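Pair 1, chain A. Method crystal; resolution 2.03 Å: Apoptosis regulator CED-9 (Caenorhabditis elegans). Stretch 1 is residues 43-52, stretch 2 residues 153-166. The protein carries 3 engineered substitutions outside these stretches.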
# COMPACT_ATOMS: atom_id res chain seq x y z
N GLN A 43 14.21 1.66 -2.47
CA GLN A 43 14.63 0.40 -3.06
C GLN A 43 13.92 0.24 -4.40
O GLN A 43 12.81 0.73 -4.58
CB GLN A 43 14.28 -0.77 -2.14
CG GLN A 43 14.95 -0.73 -0.78
CD GLN A 43 16.45 -0.62 -0.90
OE1 GLN A 43 17.10 -1.47 -1.50
NE2 GLN A 43 17.02 0.43 -0.32
N PRO A 44 14.56 -0.46 -5.35
CA PRO A 44 13.90 -0.64 -6.65
C PRO A 44 12.54 -1.33 -6.50
O PRO A 44 11.64 -1.11 -7.31
CB PRO A 44 14.92 -1.48 -7.44
CG PRO A 44 15.73 -2.16 -6.37
CD PRO A 44 15.89 -1.09 -5.33
N GLU A 45 12.39 -2.15 -5.46
CA GLU A 45 11.13 -2.82 -5.22
C GLU A 45 10.07 -1.80 -4.79
O GLU A 45 8.87 -2.05 -4.94
CB GLU A 45 11.27 -3.89 -4.13
CG GLU A 45 12.07 -5.12 -4.54
CD GLU A 45 13.57 -4.90 -4.48
OE1 GLU A 45 14.32 -5.86 -4.77
OE2 GLU A 45 14.01 -3.78 -4.15
N HIS A 46 10.52 -0.68 -4.24
CA HIS A 46 9.62 0.39 -3.82
C HIS A 46 9.09 1.06 -5.08
O HIS A 46 7.89 1.29 -5.23
CB HIS A 46 10.35 1.47 -3.00
CG HIS A 46 10.86 1.00 -1.67
ND1 HIS A 46 10.32 -0.08 -1.01
CD2 HIS A 46 11.81 1.52 -0.86
CE1 HIS A 46 10.92 -0.21 0.17
NE2 HIS A 46 11.82 0.75 0.28
N GLU A 47 10.01 1.37 -5.99
CA GLU A 47 9.68 2.03 -7.24
C GLU A 47 8.76 1.17 -8.10
O GLU A 47 8.02 1.69 -8.94
CB GLU A 47 10.96 2.38 -7.99
CG GLU A 47 11.55 3.72 -7.54
CD GLU A 47 13.02 3.87 -7.85
OE1 GLU A 47 13.43 3.58 -9.00
OE2 GLU A 47 13.77 4.29 -6.95
N MSE A 48 8.79 -0.14 -7.88
CA MSE A 48 7.92 -1.04 -8.62
C MSE A 48 6.56 -1.06 -7.93
O MSE A 48 5.54 -1.35 -8.55
CB MSE A 48 8.50 -2.45 -8.66
CG MSE A 48 7.62 -3.50 -9.36
SE MSE A 48 7.18 -3.13 -11.23
CE MSE A 48 8.53 -1.80 -11.66
N MSE A 49 6.57 -0.77 -6.63
CA MSE A 49 5.33 -0.75 -5.85
C MSE A 49 4.56 0.54 -6.14
O MSE A 49 3.34 0.58 -5.99
CB MSE A 49 5.62 -0.86 -4.35
CG MSE A 49 4.39 -0.85 -3.46
SE MSE A 49 3.14 -2.27 -3.82
CE MSE A 49 4.06 -3.73 -2.94
N ARG A 50 5.28 1.58 -6.55
CA ARG A 50 4.65 2.86 -6.87
C ARG A 50 3.81 2.71 -8.12
O ARG A 50 2.71 3.25 -8.20
CB ARG A 50 5.70 3.95 -7.10
CG ARG A 50 6.53 4.31 -5.89
CD ARG A 50 7.51 5.43 -6.23
NE ARG A 50 8.46 5.67 -5.15
CZ ARG A 50 9.39 6.62 -5.17
NH1 ARG A 50 9.51 7.41 -6.23
NH2 ARG A 50 10.21 6.78 -4.13
N VAL A 51 4.35 1.99 -9.10
CA VAL A 51 3.64 1.78 -10.36
C VAL A 51 2.44 0.87 -10.13
O VAL A 51 1.33 1.16 -10.56
CB VAL A 51 4.55 1.13 -11.42
CG1 VAL A 51 3.74 0.81 -12.67
CG2 VAL A 51 5.70 2.06 -11.76
N MSE A 52 2.69 -0.24 -9.45
CA MSE A 52 1.64 -1.21 -9.16
C MSE A 52 0.47 -0.59 -8.40
O MSE A 52 -0.69 -0.93 -8.64
CB MSE A 52 2.23 -2.38 -8.38
CG MSE A 52 3.27 -3.17 -9.17
SE MSE A 52 2.51 -4.12 -10.69
CE MSE A 52 2.67 -5.90 -9.99
N SER A 153 7.25 -14.58 -3.24
CA SER A 153 8.40 -13.87 -2.73
C SER A 153 8.50 -12.52 -3.45
O SER A 153 7.71 -12.23 -4.35
CB SER A 153 9.68 -14.68 -2.98
OG SER A 153 9.92 -14.87 -4.36
N TRP A 154 9.48 -11.71 -3.05
CA TRP A 154 9.67 -10.41 -3.67
C TRP A 154 10.29 -10.52 -5.06
O TRP A 154 10.05 -9.67 -5.92
CB TRP A 154 10.54 -9.51 -2.78
CG TRP A 154 9.79 -8.97 -1.60
CD1 TRP A 154 10.02 -9.25 -0.28
CD2 TRP A 154 8.69 -8.06 -1.62
NE1 TRP A 154 9.13 -8.58 0.51
CE2 TRP A 154 8.29 -7.83 -0.29
CE3 TRP A 154 7.99 -7.41 -2.65
CZ2 TRP A 154 7.23 -6.99 0.05
CZ3 TRP A 154 6.92 -6.56 -2.31
CH2 TRP A 154 6.56 -6.36 -0.97
N ASP A 155 11.09 -11.56 -5.27
CA ASP A 155 11.73 -11.78 -6.56
C ASP A 155 10.65 -12.15 -7.55
O ASP A 155 10.56 -11.59 -8.65
CB ASP A 155 12.75 -12.91 -6.44
CG ASP A 155 13.77 -12.65 -5.36
OD1 ASP A 155 14.60 -11.73 -5.53
OD2 ASP A 155 13.74 -13.37 -4.33
N ASP A 156 9.81 -13.10 -7.15
CA ASP A 156 8.70 -13.55 -7.98
C ASP A 156 7.81 -12.33 -8.23
O ASP A 156 7.17 -12.22 -9.28
CB ASP A 156 7.93 -14.64 -7.23
CG ASP A 156 7.05 -15.46 -8.15
OD1 ASP A 156 6.13 -14.90 -8.76
OD2 ASP A 156 7.30 -16.68 -8.25
N PHE A 157 7.78 -11.43 -7.26
CA PHE A 157 6.99 -10.20 -7.34
C PHE A 157 7.46 -9.31 -8.49
O PHE A 157 6.66 -8.88 -9.31
CB PHE A 157 7.10 -9.43 -6.01
CG PHE A 157 6.54 -8.03 -6.07
CD1 PHE A 157 5.17 -7.81 -6.07
CD2 PHE A 157 7.40 -6.93 -6.11
CE1 PHE A 157 4.66 -6.51 -6.11
CE2 PHE A 157 6.89 -5.63 -6.15
CZ PHE A 157 5.52 -5.42 -6.15
N MSE A 158 8.77 -9.06 -8.53
CA MSE A 158 9.34 -8.21 -9.57
C MSE A 158 9.09 -8.75 -10.97
O MSE A 158 8.82 -7.99 -11.90
CB MSE A 158 10.85 -8.05 -9.33
CG MSE A 158 11.18 -7.26 -8.07
SE MSE A 158 10.43 -5.47 -8.09
CE MSE A 158 11.92 -4.47 -8.81
N THR A 159 9.19 -10.07 -11.12
CA THR A 159 8.96 -10.69 -12.42
C THR A 159 7.54 -10.39 -12.90
O THR A 159 7.35 -9.89 -14.01
CB THR A 159 9.16 -12.21 -12.35
OG1 THR A 159 10.51 -12.50 -11.97
CG2 THR A 159 8.87 -12.85 -13.71
N LEU A 160 6.56 -10.71 -12.07
CA LEU A 160 5.17 -10.46 -12.41
C LEU A 160 4.92 -8.96 -12.56
O LEU A 160 4.15 -8.53 -13.42
CB LEU A 160 4.24 -11.03 -11.33
CG LEU A 160 4.00 -12.55 -11.33
CD1 LEU A 160 5.31 -13.30 -11.23
CD2 LEU A 160 3.09 -12.92 -10.16
N GLY A 161 5.59 -8.17 -11.73
CA GLY A 161 5.42 -6.73 -11.78
C GLY A 161 5.80 -6.09 -13.11
O GLY A 161 5.00 -5.38 -13.71
N LYS A 162 7.03 -6.34 -13.57
CA LYS A 162 7.49 -5.78 -14.83
C LYS A 162 6.53 -6.14 -15.95
O LYS A 162 6.33 -5.36 -16.87
CB LYS A 162 8.89 -6.29 -15.15
N GLN A 163 5.94 -7.33 -15.87
CA GLN A 163 5.00 -7.77 -16.88
C GLN A 163 3.77 -6.87 -16.84
O GLN A 163 3.30 -6.39 -17.87
CB GLN A 163 4.58 -9.22 -16.63
CG GLN A 163 5.72 -10.22 -16.61
CD GLN A 163 5.24 -11.65 -16.46
OE1 GLN A 163 4.04 -11.90 -16.26
NE2 GLN A 163 6.16 -12.61 -16.55
N MSE A 164 3.25 -6.64 -15.64
CA MSE A 164 2.08 -5.78 -15.47
C MSE A 164 2.40 -4.33 -15.81
O MSE A 164 1.56 -3.60 -16.32
CB MSE A 164 1.56 -5.87 -14.04
CG MSE A 164 0.99 -7.23 -13.68
SE MSE A 164 0.23 -7.24 -11.91
CE MSE A 164 -1.34 -6.16 -12.27
N LYS A 165 3.63 -3.91 -15.51
CA LYS A 165 4.04 -2.55 -15.80
C LYS A 165 3.99 -2.32 -17.31
O LYS A 165 3.50 -1.29 -17.77
CB LYS A 165 5.45 -2.30 -15.28
CG LYS A 165 5.97 -0.90 -15.56
CD LYS A 165 7.34 -0.71 -14.95
CE LYS A 165 7.86 0.70 -15.18
NZ LYS A 165 9.17 0.90 -14.49
N GLU A 166 4.51 -3.28 -18.06
CA GLU A 166 4.54 -3.19 -19.52
C GLU A 166 3.14 -3.23 -20.13
O GLU A 166 2.83 -2.44 -21.01
CB GLU A 166 5.39 -4.33 -20.10
CG GLU A 166 6.82 -4.34 -19.58
CD GLU A 166 7.69 -5.40 -20.23
OE1 GLU A 166 7.32 -6.59 -20.19
OE2 GLU A 166 8.74 -5.03 -20.79

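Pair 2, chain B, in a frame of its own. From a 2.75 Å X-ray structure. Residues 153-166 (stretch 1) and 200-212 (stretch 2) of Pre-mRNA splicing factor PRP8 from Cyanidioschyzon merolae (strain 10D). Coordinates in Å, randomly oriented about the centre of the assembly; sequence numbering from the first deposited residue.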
# COMPACT_ATOMS: atom_id res chain seq x y z
N TRP B 153 8.34 -14.00 7.14
CA TRP B 153 8.79 -13.97 5.75
C TRP B 153 7.81 -14.68 4.82
O TRP B 153 7.66 -14.25 3.66
CB TRP B 153 10.20 -14.54 5.61
CG TRP B 153 10.46 -15.99 5.99
CD1 TRP B 153 10.34 -17.08 5.17
CD2 TRP B 153 10.94 -16.49 7.25
NE1 TRP B 153 10.71 -18.23 5.85
CE2 TRP B 153 11.08 -17.89 7.13
CE3 TRP B 153 11.26 -15.89 8.47
CZ2 TRP B 153 11.51 -18.69 8.18
CZ3 TRP B 153 11.69 -16.69 9.51
CH2 TRP B 153 11.81 -18.07 9.36
N ILE B 154 7.14 -15.73 5.29
CA ILE B 154 6.15 -16.44 4.48
C ILE B 154 4.93 -15.57 4.23
O ILE B 154 4.39 -15.54 3.12
CB ILE B 154 5.76 -17.78 5.13
CG1 ILE B 154 6.90 -18.78 4.99
CG2 ILE B 154 4.55 -18.36 4.42
CD1 ILE B 154 7.27 -19.06 3.55
N ALA B 155 4.45 -14.87 5.27
CA ALA B 155 3.31 -13.96 5.10
C ALA B 155 3.65 -12.84 4.13
O ALA B 155 2.85 -12.51 3.24
CB ALA B 155 2.92 -13.38 6.46
N SER B 156 4.84 -12.28 4.27
CA SER B 156 5.30 -11.24 3.35
C SER B 156 5.31 -11.76 1.92
O SER B 156 4.78 -11.11 1.01
CB SER B 156 6.70 -10.80 3.79
OG SER B 156 7.35 -10.01 2.82
N ALA B 157 5.93 -12.93 1.71
CA ALA B 157 6.03 -13.51 0.38
C ALA B 157 4.65 -13.83 -0.20
O ALA B 157 4.42 -13.68 -1.40
CB ALA B 157 6.91 -14.75 0.42
N ARG B 158 3.73 -14.28 0.65
CA ARG B 158 2.38 -14.60 0.21
C ARG B 158 1.67 -13.35 -0.29
O ARG B 158 1.05 -13.35 -1.36
CB ARG B 158 1.59 -15.22 1.36
CG ARG B 158 0.26 -15.76 0.94
CD ARG B 158 -0.42 -16.40 2.12
NE ARG B 158 0.27 -17.59 2.61
CZ ARG B 158 -0.12 -18.27 3.68
NH1 ARG B 158 -1.18 -17.89 4.36
NH2 ARG B 158 0.56 -19.35 4.06
N PHE B 159 1.75 -12.29 0.50
CA PHE B 159 1.21 -11.00 0.09
C PHE B 159 1.80 -10.57 -1.24
O PHE B 159 1.07 -10.14 -2.14
CB PHE B 159 1.50 -9.99 1.20
CG PHE B 159 0.89 -8.65 1.01
CD1 PHE B 159 -0.38 -8.39 1.50
CD2 PHE B 159 1.60 -7.63 0.40
CE1 PHE B 159 -0.95 -7.15 1.36
CE2 PHE B 159 1.03 -6.38 0.26
CZ PHE B 159 -0.24 -6.14 0.74
N LEU B 160 3.12 -10.72 -1.41
CA LEU B 160 3.75 -10.29 -2.66
C LEU B 160 3.26 -11.12 -3.85
O LEU B 160 2.99 -10.57 -4.94
CB LEU B 160 5.27 -10.36 -2.51
CG LEU B 160 6.18 -9.58 -3.47
CD1 LEU B 160 5.81 -8.11 -3.56
CD2 LEU B 160 7.61 -9.69 -3.02
N LEU B 161 3.13 -12.44 -3.66
CA LEU B 161 2.62 -13.31 -4.71
C LEU B 161 1.20 -12.93 -5.09
O LEU B 161 0.84 -12.94 -6.28
CB LEU B 161 2.67 -14.77 -4.26
CG LEU B 161 2.09 -15.80 -5.24
CD1 LEU B 161 2.82 -15.75 -6.58
CD2 LEU B 161 2.15 -17.20 -4.66
N LEU B 162 0.39 -12.57 -4.10
CA LEU B 162 -0.97 -12.10 -4.35
C LEU B 162 -0.95 -10.82 -5.16
O LEU B 162 -1.75 -10.67 -6.09
CB LEU B 162 -1.71 -11.88 -3.03
CG LEU B 162 -2.22 -13.17 -2.41
CD1 LEU B 162 -2.70 -12.93 -0.99
CD2 LEU B 162 -3.32 -13.81 -3.23
N LEU B 163 -0.05 -9.90 -4.82
CA LEU B 163 0.04 -8.63 -5.54
C LEU B 163 0.31 -8.88 -7.02
O LEU B 163 -0.37 -8.33 -7.90
CB LEU B 163 1.16 -7.77 -4.95
CG LEU B 163 0.97 -7.05 -3.61
CD1 LEU B 163 2.14 -6.11 -3.34
CD2 LEU B 163 -0.31 -6.30 -3.53
N HIS B 164 1.28 -9.76 -7.32
CA HIS B 164 1.61 -10.00 -8.72
C HIS B 164 0.51 -10.76 -9.45
O HIS B 164 0.27 -10.53 -10.64
CB HIS B 164 2.94 -10.74 -8.83
CG HIS B 164 4.12 -9.85 -8.65
ND1 HIS B 164 4.78 -9.27 -9.71
CD2 HIS B 164 4.74 -9.42 -7.53
CE1 HIS B 164 5.78 -8.54 -9.25
NE2 HIS B 164 5.78 -8.61 -7.94
N ALA B 165 -0.17 -11.69 -8.76
CA ALA B 165 -1.28 -12.39 -9.39
C ALA B 165 -2.42 -11.43 -9.72
O ALA B 165 -3.04 -11.52 -10.79
CB ALA B 165 -1.75 -13.53 -8.49
N LEU B 166 -2.68 -10.47 -8.82
CA LEU B 166 -3.72 -9.48 -9.07
C LEU B 166 -3.34 -8.57 -10.23
O LEU B 166 -4.22 -8.12 -10.98
CB LEU B 166 -3.96 -8.66 -7.80
CG LEU B 166 -4.71 -9.39 -6.69
CD1 LEU B 166 -4.81 -8.56 -5.43
CD2 LEU B 166 -6.10 -9.70 -7.20
N PRO B 200 -8.19 -21.60 6.30
CA PRO B 200 -7.14 -22.40 6.95
C PRO B 200 -5.87 -22.39 6.12
O PRO B 200 -5.85 -21.96 4.97
CB PRO B 200 -7.75 -23.80 7.03
CG PRO B 200 -9.20 -23.62 6.78
CD PRO B 200 -9.32 -22.44 5.87
N GLU B 201 -4.80 -22.90 6.73
CA GLU B 201 -3.49 -22.82 6.07
C GLU B 201 -3.37 -23.77 4.90
O GLU B 201 -2.61 -23.50 3.97
CB GLU B 201 -2.37 -23.11 7.07
CG GLU B 201 -1.88 -21.92 7.87
CD GLU B 201 -1.25 -20.81 7.02
OE1 GLU B 201 -0.49 -21.13 6.08
OE2 GLU B 201 -1.48 -19.61 7.32
N THR B 202 -4.08 -24.90 4.92
CA THR B 202 -3.98 -25.85 3.81
C THR B 202 -4.50 -25.23 2.52
O THR B 202 -3.89 -25.36 1.45
CB THR B 202 -4.73 -27.15 4.15
OG1 THR B 202 -6.03 -26.84 4.65
CG2 THR B 202 -3.97 -27.94 5.19
N ASP B 203 -5.67 -24.59 2.59
CA ASP B 203 -6.20 -23.89 1.42
C ASP B 203 -5.28 -22.74 0.98
O ASP B 203 -5.14 -22.49 -0.22
CB ASP B 203 -7.61 -23.40 1.70
CG ASP B 203 -8.64 -24.53 1.68
OD1 ASP B 203 -8.46 -25.50 0.91
OD2 ASP B 203 -9.60 -24.46 2.47
N TRP B 204 -4.64 -22.06 1.94
CA TRP B 204 -3.65 -21.04 1.60
C TRP B 204 -2.48 -21.65 0.84
O TRP B 204 -1.98 -21.06 -0.13
CB TRP B 204 -3.17 -20.31 2.86
CG TRP B 204 -4.04 -19.12 3.24
CD1 TRP B 204 -4.66 -18.89 4.45
CD2 TRP B 204 -4.38 -18.00 2.41
NE1 TRP B 204 -5.36 -17.70 4.41
CE2 TRP B 204 -5.20 -17.14 3.17
CE3 TRP B 204 -4.06 -17.64 1.09
CZ2 TRP B 204 -5.71 -15.96 2.65
CZ3 TRP B 204 -4.57 -16.48 0.59
CH2 TRP B 204 -5.38 -15.65 1.36
N ARG B 205 -2.03 -22.84 1.25
CA ARG B 205 -0.94 -23.53 0.56
C ARG B 205 -1.33 -23.91 -0.86
O ARG B 205 -0.59 -23.66 -1.82
CB ARG B 205 -0.56 -24.78 1.36
CG ARG B 205 0.07 -24.56 2.73
CD ARG B 205 -0.02 -25.87 3.52
NE ARG B 205 0.78 -26.97 2.98
CZ ARG B 205 0.61 -28.24 3.32
NH1 ARG B 205 -0.34 -28.58 4.18
NH2 ARG B 205 1.37 -29.18 2.78
N ARG B 206 -2.51 -24.52 -1.01
CA ARG B 206 -2.98 -24.87 -2.35
C ARG B 206 -3.11 -23.62 -3.21
O ARG B 206 -2.78 -23.64 -4.41
CB ARG B 206 -4.29 -25.65 -2.29
CG ARG B 206 -4.19 -26.93 -1.48
CD ARG B 206 -5.44 -27.77 -1.63
NE ARG B 206 -5.19 -29.16 -1.26
CZ ARG B 206 -6.04 -30.15 -1.48
NH1 ARG B 206 -7.21 -29.90 -2.07
NH2 ARG B 206 -5.73 -31.39 -1.13
N LEU B 207 -3.61 -22.53 -2.63
CA LEU B 207 -3.75 -21.28 -3.37
C LEU B 207 -2.39 -20.76 -3.82
O LEU B 207 -2.23 -20.37 -4.99
CB LEU B 207 -4.43 -20.26 -2.47
CG LEU B 207 -5.77 -19.75 -2.94
CD1 LEU B 207 -6.46 -19.04 -1.79
CD2 LEU B 207 -5.52 -18.81 -4.10
N GLU B 208 -1.41 -20.76 -2.92
CA GLU B 208 -0.05 -20.37 -3.28
C GLU B 208 0.45 -21.17 -4.47
O GLU B 208 1.04 -20.62 -5.40
CB GLU B 208 0.89 -20.55 -2.08
CG GLU B 208 1.17 -19.30 -1.26
CD GLU B 208 2.10 -19.54 -0.07
OE1 GLU B 208 2.91 -20.50 -0.10
OE2 GLU B 208 2.04 -18.75 0.90
N LEU B 209 0.21 -22.49 -4.44
CA LEU B 209 0.63 -23.32 -5.56
C LEU B 209 -0.09 -22.91 -6.85
O LEU B 209 0.54 -22.77 -7.90
CB LEU B 209 0.38 -24.80 -5.23
CG LEU B 209 1.38 -25.51 -4.30
CD1 LEU B 209 0.86 -26.86 -3.82
CD2 LEU B 209 2.75 -25.65 -4.94
N GLU B 210 -1.40 -22.68 -6.77
CA GLU B 210 -2.19 -22.39 -7.97
C GLU B 210 -1.87 -21.02 -8.58
O GLU B 210 -2.07 -20.83 -9.79
CB GLU B 210 -3.68 -22.53 -7.65
CG GLU B 210 -4.68 -22.27 -8.80
CD GLU B 210 -4.92 -23.46 -9.73
OE1 GLU B 210 -4.81 -24.62 -9.28
OE2 GLU B 210 -5.26 -23.22 -10.92
N LEU B 211 -1.36 -20.06 -7.80
CA LEU B 211 -1.17 -18.69 -8.25
C LEU B 211 0.16 -18.46 -8.97
O LEU B 211 0.71 -17.34 -8.91
CB LEU B 211 -1.29 -17.72 -7.06
CG LEU B 211 -2.68 -17.48 -6.45
CD1 LEU B 211 -2.57 -16.63 -5.22
CD2 LEU B 211 -3.57 -16.78 -7.45
N GLN B 212 0.69 -19.47 -9.66
CA GLN B 212 1.81 -19.32 -10.60
C GLN B 212 3.05 -18.65 -10.00
O GLN B 212 3.34 -18.79 -8.81
CB GLN B 212 1.35 -18.53 -11.83
CG GLN B 212 -0.13 -18.76 -12.21
CD GLN B 212 -0.47 -18.30 -13.61
OE1 GLN B 212 -1.07 -17.24 -13.82
NE2 GLN B 212 -0.11 -19.11 -14.59

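Both pairs set two helices side by side, running in roughly the same direction. In pair 1, helices 44-52 and 154-166 approach to 10.1 Å between axes with a signed crossing angle of 42°; in pair 2, helices 153-166 and 201-210 approach to 10.7 Å at 46°. Superposing N, CA and C of 14 central residues gives an RMSD of 0.5 Å, allowing position-by-position comparison.

The most faithful match is Met48(A) with Leu161(B), whose side-chain centres fall 0.6 Å apart. Both have chi1 t and chi2 p, and both point toward the partner helix. Met48(A), a selenomethionine, is a knob among Met158(A), Gly161(A), Lys162(A) and Lys165(A), with CB 3.6 Å from SE of Met158(A). Leu161(B) lies with CD1 3.5 Å from O of Leu211(B) and CD2 4.2 Å from CB of Leu211(B); SE of Met48(A) likewise meets backbone, 3.8 Å from C of Gly161(A).

Gly161(A) and Leu211(B) divide the space differently. An ideal CB on Gly161(A) would lie 3.2 Å from SE of Met48(A), which is tight. CE of Met52(A) lies 3.4 Å from CA of Gly161(A). In pair 2, Leu211(B) extends toward Ala165(B), the counterpart of Met52(A), and its CD2 rests 3.9 Å from CB of Ala165(B). Large against small is thus reversed at this pair of positions. Leu211(B) also packs CD1 3.5 Å from CD2 of Leu162(B).

Trp154(A) and Trp204(B) occupy nearly the same volume, with centres 0.7 Å apart, yet are used differently. CE of Met49(A) meets the edge of the first ring, 4.1 Å from CZ3 of Trp154(A). Over a face of the second lies the guanidinium of Arg158(B), stacked with centres 4.6 Å apart and planes at 20°.

The polar chemistry diverges most at Glu45(A) and Arg158(B). Glu45(A) offers its aliphatic part, CG lying 3.9 Å from SE of Met158(A), while its carboxylate is hydrogen-bonded elsewhere in the structure. Arg158(B) forms salt bridges from NE to OE2 of Glu208(B), 2.7 Å, and from NH2 to OE1 of Glu201(B), 2.9 Å. Since Glu208(B) matches Met158(A), a selenium contact in one pair corresponds to an ionic hydrogen bond in the other.

Phe157(A) is a knob among Glu45(A), Met48(A), Met49(A) and Met52(A), with CZ 3.9 Å from CE of Met49(A). Its counterpart Leu207(B) also points toward the opposing helix, but its side chain comes no nearer than 5.5 Å, from CD2 of Leu207(B) to CD2 of Leu162(B). The modelled atoms of pair 1 make no hydrogen bond across the interface.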